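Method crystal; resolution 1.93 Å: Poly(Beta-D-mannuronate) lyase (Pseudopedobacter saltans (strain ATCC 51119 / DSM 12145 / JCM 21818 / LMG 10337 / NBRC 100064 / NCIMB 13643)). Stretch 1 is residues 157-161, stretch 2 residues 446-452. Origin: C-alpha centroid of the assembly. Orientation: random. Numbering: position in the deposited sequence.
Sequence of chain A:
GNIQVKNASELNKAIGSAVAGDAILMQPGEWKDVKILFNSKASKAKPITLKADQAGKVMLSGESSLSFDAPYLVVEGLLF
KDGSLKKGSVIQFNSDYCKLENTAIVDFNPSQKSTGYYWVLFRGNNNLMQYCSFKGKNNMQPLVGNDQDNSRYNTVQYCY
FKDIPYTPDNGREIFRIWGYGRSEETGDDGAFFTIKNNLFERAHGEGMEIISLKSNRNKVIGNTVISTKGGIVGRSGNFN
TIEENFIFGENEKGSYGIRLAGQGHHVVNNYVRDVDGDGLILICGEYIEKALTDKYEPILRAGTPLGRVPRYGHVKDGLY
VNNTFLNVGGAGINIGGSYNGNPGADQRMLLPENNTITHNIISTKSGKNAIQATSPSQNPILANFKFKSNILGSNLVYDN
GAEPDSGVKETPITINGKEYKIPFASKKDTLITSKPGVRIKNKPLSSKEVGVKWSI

Stretch 1 (157-161) QYCYF
Stretch 2 (446-452) SSKEVGV

This is a small, mixed contact, held by a single backbone hydrogen bond and packed around Val450, in which a loop from late in the chain lies against residues 158 to 160, burying 275 Å² summed over both sides between residues that touch at sequence separations of 287 or more.

The register is set by two CA pairs: Tyr158 CA lies 4.5 Å from Val450 CA, and Cys159 CA lies 4.5 Å from Gly451 CA. Numbering rises along both segments in this pairing, so they run locally in the same direction. Tyr158 has phi/psi 55/34, a left-handed conformation, followed by extended Cys159 (-100/168), Tyr160 (-129/121) and Phe161 (-119/113), with strand geometry at 160-161. In stretch 2, Val450 is extended (-132/165), Gly451 takes 72/-168, and Val452 has -70/155.

The hydrogen bond runs from Gly451 N to Tyr158 O, at 2.9 Å with an N-H...O angle of 157°, close enough to linear to be a good bond. The same carbonyl receives a CA-H...O contact from Val450, with Val450 CA 3.5 Å from Tyr158 O and an angle at H of 122°, so Tyr158 O faces two successive residues of the loop.

Val450 is the main apolar partner. Its CA-to-CB bond points toward stretch 1 and its chi1 is m (-64°). Val450 CG2 lies 4.0 Å from Tyr160 CB, Val450 CG1 lies 4.5 Å from Tyr158 CB, and Val450 CB lies 3.6 Å from Cys159 O; the two methyls thus reach different tyrosines. Cys159, with chi1 m (-69°), directs its CB away and meets the loop through its backbone.

The CA-to-CB bond of Tyr160 points toward the loop; the side chain has chi1 t (-173°) and chi2 25°. Tyr160 CB sits 3.8 Å from Gly451 CA, an approach that depends on glycine: an ideal CB on Gly451 would fall 2.9 Å from Tyr160 CB, a clash, and the positive phi independently favours glycine. Farther out, Tyr160 CZ is 4.0 Å from Ser447 CB, the serine having chi1 p (65°). Tyr158, with chi1 m (-47°) and chi2 -64°, starts sideways and leads its ring end away; Tyr158 CB lies 4.3 Å from Glu449 O.

Before Val450, the loop is shaped by a type I beta turn from Ser446 to Glu449, closed by Glu449 N to Ser446 O at 3.2 Å. The Glu449 side chain (chi1 m, chi2 t, chi3 98°) folds back so that Ser446 N donates to Glu449 OE2 at 3.2 Å and 164°, bridging the turn's ends.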

ATOM      1  N   GLN A 157      -2.906   2.808  10.344  1.00 21.00           N
ATOM      2  CA  GLN A 157      -2.501   1.715  11.216  1.00 23.73           C
ATOM      3  C   GLN A 157      -3.705   1.090  11.901  1.00 24.70           C
ATOM      4  O   GLN A 157      -4.720   1.750  12.124  1.00 22.14           O
ATOM      5  CB  GLN A 157      -1.457   2.183  12.254  1.00 26.30           C
ATOM      6  CG  GLN A 157      -1.936   3.269  13.183  1.00 26.35           C
ATOM      7  CD  GLN A 157      -0.838   3.733  14.130  1.00 32.23           C
ATOM      8  OE1 GLN A 157       0.311   3.329  14.002  1.00 33.46           O
ATOM      9  NE2 GLN A 157      -1.191   4.600  15.077  1.00 34.57           N
ATOM     10  N   TYR A 158      -3.577  -0.202  12.234  1.00 22.95           N
ATOM     11  CA  TYR A 158      -4.622  -0.940  12.945  1.00 24.24           C
ATOM     12  C   TYR A 158      -5.960  -0.860  12.236  1.00 23.17           C
ATOM     13  O   TYR A 158      -7.019  -0.851  12.873  1.00 21.84           O
ATOM     14  CB  TYR A 158      -4.774  -0.477  14.401  1.00 27.28           C
ATOM     15  CG  TYR A 158      -3.476  -0.354  15.157  1.00 27.78           C
ATOM     16  CD1 TYR A 158      -2.691  -1.469  15.393  1.00 34.76           C
ATOM     17  CD2 TYR A 158      -3.067   0.858  15.689  1.00 30.60           C
ATOM     18  CE1 TYR A 158      -1.504  -1.369  16.102  1.00 38.76           C
ATOM     19  CE2 TYR A 158      -1.886   0.968  16.403  1.00 28.96           C
ATOM     20  CZ  TYR A 158      -1.112  -0.143  16.603  1.00 35.48           C
ATOM     21  OH  TYR A 158       0.063  -0.041  17.317  1.00 45.03           O
ATOM     22  N   CYS A 159      -5.929  -0.827  10.910  1.00 22.30           N
ATOM     23  CA  CYS A 159      -7.157  -0.900  10.148  1.00 19.93           C
ATOM     24  C   CYS A 159      -7.375  -2.313   9.615  1.00 22.62           C
ATOM     25  O   CYS A 159      -6.495  -3.178   9.648  1.00 22.65           O
ATOM     26  CB  CYS A 159      -7.147   0.128   9.010  1.00 23.38           C
ATOM     27  SG  CYS A 159      -7.263   1.832   9.623  1.00 22.75           S
ATOM     28  N   TYR A 160      -8.586  -2.533   9.116  1.00 24.77           N
ATOM     29  CA  TYR A 160      -9.034  -3.843   8.673  1.00 26.26           C
ATOM     30  C   TYR A 160      -9.607  -3.701   7.267  1.00 23.33           C
ATOM     31  O   TYR A 160     -10.568  -2.946   7.061  1.00 23.83           O
ATOM     32  CB  TYR A 160     -10.071  -4.388   9.660  1.00 23.29           C
ATOM     33  CG  TYR A 160     -10.517  -5.815   9.445  1.00 30.45           C
ATOM     34  CD1 TYR A 160      -9.706  -6.738   8.793  1.00 30.04           C
ATOM     35  CD2 TYR A 160     -11.758  -6.245   9.916  1.00 34.73           C
ATOM     36  CE1 TYR A 160     -10.116  -8.051   8.621  1.00 33.66           C
ATOM     37  CE2 TYR A 160     -12.182  -7.556   9.735  1.00 37.92           C
ATOM     38  CZ  TYR A 160     -11.357  -8.450   9.098  1.00 37.67           C
ATOM     39  OH  TYR A 160     -11.780  -9.742   8.927  1.00 40.42           O
ATOM     40  N   PHE A 161      -9.025  -4.425   6.303  1.00 24.07           N
ATOM     41  CA  PHE A 161      -9.473  -4.395   4.909  1.00 22.76           C
ATOM     42  C   PHE A 161      -9.909  -5.802   4.517  1.00 27.55           C
ATOM     43  O   PHE A 161      -9.076  -6.709   4.412  1.00 26.76           O
ATOM     44  CB  PHE A 161      -8.380  -3.868   3.974  1.00 22.62           C
ATOM     45  CG  PHE A 161      -7.769  -2.561   4.423  1.00 22.57           C
ATOM     46  CD1 PHE A 161      -6.728  -2.542   5.339  1.00 24.18           C
ATOM     47  CD2 PHE A 161      -8.256  -1.352   3.934  1.00 23.94           C
ATOM     48  CE1 PHE A 161      -6.162  -1.346   5.761  1.00 24.31           C
ATOM     49  CE2 PHE A 161      -7.695  -0.144   4.346  1.00 26.39           C
ATOM     50  CZ  PHE A 161      -6.652  -0.141   5.276  1.00 22.23           C
ATOM     51  N   SER A 446      -4.797 -10.526  14.706  1.00 48.64           N
ATOM     52  CA  SER A 446      -6.167 -11.005  14.659  1.00 46.39           C
ATOM     53  C   SER A 446      -7.100  -9.845  14.333  1.00 47.65           C
ATOM     54  O   SER A 446      -6.778  -8.674  14.564  1.00 42.78           O
ATOM     55  CB  SER A 446      -6.564 -11.625  15.994  1.00 46.36           C
ATOM     56  OG  SER A 446      -6.764 -10.613  16.974  1.00 52.71           O
ATOM     57  N   SER A 447      -8.280 -10.186  13.809  1.00 48.59           N
ATOM     58  CA  SER A 447      -9.286  -9.172  13.514  1.00 44.54           C
ATOM     59  C   SER A 447      -9.832  -8.501  14.766  1.00 43.96           C
ATOM     60  O   SER A 447     -10.558  -7.510  14.644  1.00 46.71           O
ATOM     61  CB  SER A 447     -10.435  -9.786  12.705  1.00 48.57           C
ATOM     62  OG  SER A 447     -11.151 -10.756  13.459  1.00 51.81           O
ATOM     63  N   LYS A 448      -9.513  -9.016  15.955  1.00 46.31           N
ATOM     64  CA  LYS A 448      -9.957  -8.397  17.197  1.00 44.32           C
ATOM     65  C   LYS A 448      -9.135  -7.172  17.574  1.00 47.80           C
ATOM     66  O   LYS A 448      -9.622  -6.339  18.347  1.00 51.88           O
ATOM     67  CB  LYS A 448      -9.904  -9.413  18.340  1.00 41.31           C
ATOM     68  N   GLU A 449      -7.906  -7.045  17.065  1.00 44.70           N
ATOM     69  CA  GLU A 449      -7.011  -5.950  17.437  1.00 44.16           C
ATOM     70  C   GLU A 449      -6.975  -4.829  16.403  1.00 37.96           C
ATOM     71  O   GLU A 449      -6.252  -3.841  16.599  1.00 36.44           O
ATOM     72  CB  GLU A 449      -5.584  -6.471  17.647  1.00 47.06           C
ATOM     73  CG  GLU A 449      -5.444  -7.646  18.603  1.00 48.18           C
ATOM     74  CD  GLU A 449      -4.122  -8.395  18.405  1.00 56.63           C
ATOM     75  OE1 GLU A 449      -3.166  -8.127  19.170  1.00 57.23           O
ATOM     76  OE2 GLU A 449      -4.034  -9.240  17.480  1.00 53.35           O
ATOM     77  N   VAL A 450      -7.709  -4.970  15.302  1.00 35.56           N
ATOM     78  CA  VAL A 450      -7.698  -4.010  14.203  1.00 31.61           C
ATOM     79  C   VAL A 450      -9.140  -3.690  13.829  1.00 31.49           C
ATOM     80  O   VAL A 450     -10.076  -4.404  14.199  1.00 34.13           O
ATOM     81  CB  VAL A 450      -6.942  -4.544  12.975  1.00 27.65           C
ATOM     82  CG1 VAL A 450      -5.470  -4.767  13.289  1.00 30.23           C
ATOM     83  CG2 VAL A 450      -7.595  -5.822  12.510  1.00 33.71           C
ATOM     84  N   GLY A 451      -9.305  -2.612  13.058  1.00 26.30           N
ATOM     85  CA  GLY A 451     -10.616  -2.160  12.651  1.00 25.05           C
ATOM     86  C   GLY A 451     -11.395  -1.528  13.799  1.00 31.95           C
ATOM     87  O   GLY A 451     -10.865  -1.247  14.884  1.00 26.77           O
ATOM     88  N   VAL A 452     -12.695  -1.321  13.537  1.00 27.28           N
ATOM     89  CA  VAL A 452     -13.566  -0.657  14.511  1.00 32.07           C
ATOM     90  C   VAL A 452     -13.800  -1.569  15.719  1.00 34.69           C
ATOM     91  O   VAL A 452     -13.710  -2.798  15.639  1.00 32.91           O
ATOM     92  CB  VAL A 452     -14.895  -0.258  13.851  1.00 29.44           C
ATOM     93  CG1 VAL A 452     -14.642   0.688  12.694  1.00 24.71           C
ATOM     94  CG2 VAL A 452     -15.702  -1.473  13.431  1.00 29.60           C
TER